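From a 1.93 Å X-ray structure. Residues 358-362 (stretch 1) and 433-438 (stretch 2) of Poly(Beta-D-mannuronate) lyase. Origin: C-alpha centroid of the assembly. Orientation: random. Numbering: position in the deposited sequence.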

ATOM      1  N   THR A 358      23.098   2.115   6.462  1.00 22.73           N
ATOM      2  CA  THR A 358      24.075   3.179   6.712  1.00 26.50           C
ATOM      3  C   THR A 358      23.453   4.550   6.483  1.00 23.98           C
ATOM      4  O   THR A 358      22.418   4.682   5.834  1.00 21.36           O
ATOM      5  CB  THR A 358      25.303   3.093   5.797  1.00 23.93           C
ATOM      6  OG1 THR A 358      24.889   3.280   4.442  1.00 26.53           O
ATOM      7  CG2 THR A 358      26.004   1.763   5.930  1.00 27.30           C
ATOM      8  N   HIS A 359      24.120   5.578   7.021  1.00 24.54           N
ATOM      9  CA  HIS A 359      23.752   6.970   6.781  1.00 23.38           C
ATOM     10  C   HIS A 359      22.321   7.281   7.214  1.00 24.38           C
ATOM     11  O   HIS A 359      21.631   8.096   6.605  1.00 22.02           O
ATOM     12  CB  HIS A 359      23.996   7.349   5.319  1.00 23.84           C
ATOM     13  CG  HIS A 359      25.427   7.201   4.908  1.00 29.07           C
ATOM     14  ND1 HIS A 359      25.975   5.998   4.512  1.00 31.54           N
ATOM     15  CD2 HIS A 359      26.434   8.107   4.863  1.00 31.47           C
ATOM     16  CE1 HIS A 359      27.252   6.175   4.220  1.00 30.11           C
ATOM     17  NE2 HIS A 359      27.556   7.444   4.426  1.00 31.12           N
ATOM     18  N   ASN A 360      21.902   6.686   8.323  1.00 23.03           N
ATOM     19  CA  ASN A 360      20.588   6.933   8.892  1.00 23.69           C
ATOM     20  C   ASN A 360      20.718   7.826  10.119  1.00 23.92           C
ATOM     21  O   ASN A 360      21.721   7.771  10.835  1.00 21.15           O
ATOM     22  CB  ASN A 360      19.922   5.606   9.275  1.00 18.95           C
ATOM     23  CG  ASN A 360      19.680   4.725   8.058  1.00 21.98           C
ATOM     24  OD1 ASN A 360      18.843   5.044   7.204  1.00 21.42           O
ATOM     25  ND2 ASN A 360      20.442   3.634   7.947  1.00 20.12           N
ATOM     26  N   ILE A 361      19.693   8.646  10.355  1.00 22.46           N
ATOM     27  CA  ILE A 361      19.587   9.482  11.550  1.00 22.80           C
ATOM     28  C   ILE A 361      18.486   8.900  12.423  1.00 23.45           C
ATOM     29  O   ILE A 361      17.415   8.558  11.909  1.00 23.83           O
ATOM     30  CB  ILE A 361      19.280  10.946  11.187  1.00 23.27           C
ATOM     31  CG1 ILE A 361      20.525  11.620  10.614  1.00 31.13           C
ATOM     32  CG2 ILE A 361      18.719  11.712  12.413  1.00 25.59           C
ATOM     33  CD1 ILE A 361      20.285  13.052  10.202  1.00 34.41           C
ATOM     34  N   ILE A 362      18.753   8.763  13.736  1.00 22.03           N
ATOM     35  CA  ILE A 362      17.846   8.082  14.659  1.00 19.99           C
ATOM     36  C   ILE A 362      17.794   8.805  16.003  1.00 21.93           C
ATOM     37  O   ILE A 362      18.825   9.234  16.540  1.00 24.96           O
ATOM     38  CB  ILE A 362      18.249   6.612  14.911  1.00 23.29           C
ATOM     39  CG1 ILE A 362      18.475   5.826  13.614  1.00 24.72           C
ATOM     40  CG2 ILE A 362      17.208   5.905  15.765  1.00 20.72           C
ATOM     41  CD1 ILE A 362      19.581   4.790  13.746  1.00 22.91           C
ATOM     42  N   THR A 433      29.528  16.726   0.589  1.00 38.28           N
ATOM     43  CA  THR A 433      29.146  16.120   1.879  1.00 44.08           C
ATOM     44  C   THR A 433      28.278  14.841   1.792  1.00 51.45           C
ATOM     45  O   THR A 433      27.304  14.780   1.034  1.00 54.87           O
ATOM     46  CB  THR A 433      28.391  17.134   2.753  1.00 50.34           C
ATOM     47  N   SER A 434      28.634  13.831   2.592  1.00 46.33           N
ATOM     48  CA  SER A 434      27.880  12.577   2.656  1.00 51.18           C
ATOM     49  C   SER A 434      27.176  12.407   4.002  1.00 47.70           C
ATOM     50  O   SER A 434      27.425  11.432   4.721  1.00 46.05           O
ATOM     51  CB  SER A 434      28.806  11.383   2.406  1.00 48.51           C
ATOM     52  N   LYS A 435      26.269  13.332   4.322  1.00 43.22           N
ATOM     53  CA  LYS A 435      25.679  13.420   5.648  1.00 45.03           C
ATOM     54  C   LYS A 435      24.640  12.319   5.876  1.00 43.75           C
ATOM     55  O   LYS A 435      23.971  11.874   4.935  1.00 40.34           O
ATOM     56  CB  LYS A 435      25.027  14.786   5.837  1.00 45.99           C
ATOM     57  N   PRO A 436      24.488  11.859   7.119  1.00 43.60           N
ATOM     58  CA  PRO A 436      23.436  10.882   7.427  1.00 33.78           C
ATOM     59  C   PRO A 436      22.058  11.499   7.241  1.00 36.98           C
ATOM     60  O   PRO A 436      21.893  12.716   7.097  1.00 38.13           O
ATOM     61  CB  PRO A 436      23.688  10.530   8.895  1.00 31.59           C
ATOM     62  CG  PRO A 436      25.117  10.828   9.126  1.00 40.72           C
ATOM     63  CD  PRO A 436      25.419  12.036   8.250  1.00 45.24           C
ATOM     64  N   GLY A 437      21.047  10.630   7.276  1.00 30.94           N
ATOM     65  CA  GLY A 437      19.677  11.072   7.138  1.00 30.04           C
ATOM     66  C   GLY A 437      19.301  11.348   5.695  1.00 31.68           C
ATOM     67  O   GLY A 437      20.086  11.192   4.762  1.00 32.49           O
ATOM     68  N   VAL A 438      18.054  11.779   5.523  1.00 35.37           N
ATOM     69  CA  VAL A 438      17.442  11.986   4.213  1.00 33.85           C
ATOM     70  C   VAL A 438      18.278  12.947   3.371  1.00 41.34           C
ATOM     71  O   VAL A 438      18.386  14.133   3.699  1.00 41.84           O
ATOM     72  CB  VAL A 438      16.003  12.500   4.400  1.00 36.07           C
ATOM     73  CG1 VAL A 438      15.431  13.056   3.088  1.00 39.62           C
ATOM     74  CG2 VAL A 438      15.131  11.402   5.022  1.00 27.61           C
TER

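Two segments of one chain, at least 75 residues apart wherever they touch, meet here over a small area. About 264 Å² is buried, both sides summed. Stretch 2 has no regular helix or strand. Stretch 1 is loop at His-359 and Asn-360 and enters a strand at Ile-361.

Thr-433 makes no contact with stretch 1. Ser-434 is exposed and meets the His-359 ring through its backbone oxygen. Ser-434 O is 3.5 Å from His-359 CD2, at the ring edge and near the ring plane. A ring carbon of histidine carries a slightly polarised C-H, so a carbonyl oxygen is a suitable neighbour. On the other side of the ring, His-359 ND1 hydrogen-bonds Thr-358 OG1 at 2.9 Å. Lys-435 points its CA-to-CB bond away and makes no contact; its side chain is modelled only to CB.

Pro-436 is central. Pro-436 CA comes nearest to His-359 CA, at 4.0 Å. Proline has no amide hydrogen to donate, but Pro-436 CA makes a C-H...O contact with His-359 O at 3.4 Å. Pro-436 CB packs against Ile-361 CG1 at 3.8 Å, an apolar pairing of ring and aliphatic chain. Pro-436 O also lies 3.5 Å from Ile-361 CD1.

Gly-437 supplies the one hydrogen bond across the stretches. Gly-437 N donates to His-359 O at 2.7 Å, with an N-H...O angle of 146°. The same oxygen accepts the amide hydrogen bond and lies in C-H...O contact with Pro-436 CA, whose angle at H is 121°. Ile-361 CG1 lies 3.5 Å from Gly-437 N. Glycine suits this site: its phi is positive, and an ideal CB on Gly-437 would sit 2.5 Å from Ile-361 CD1, a clash. At Val-438 the CA-to-CB bond points away and contact ends.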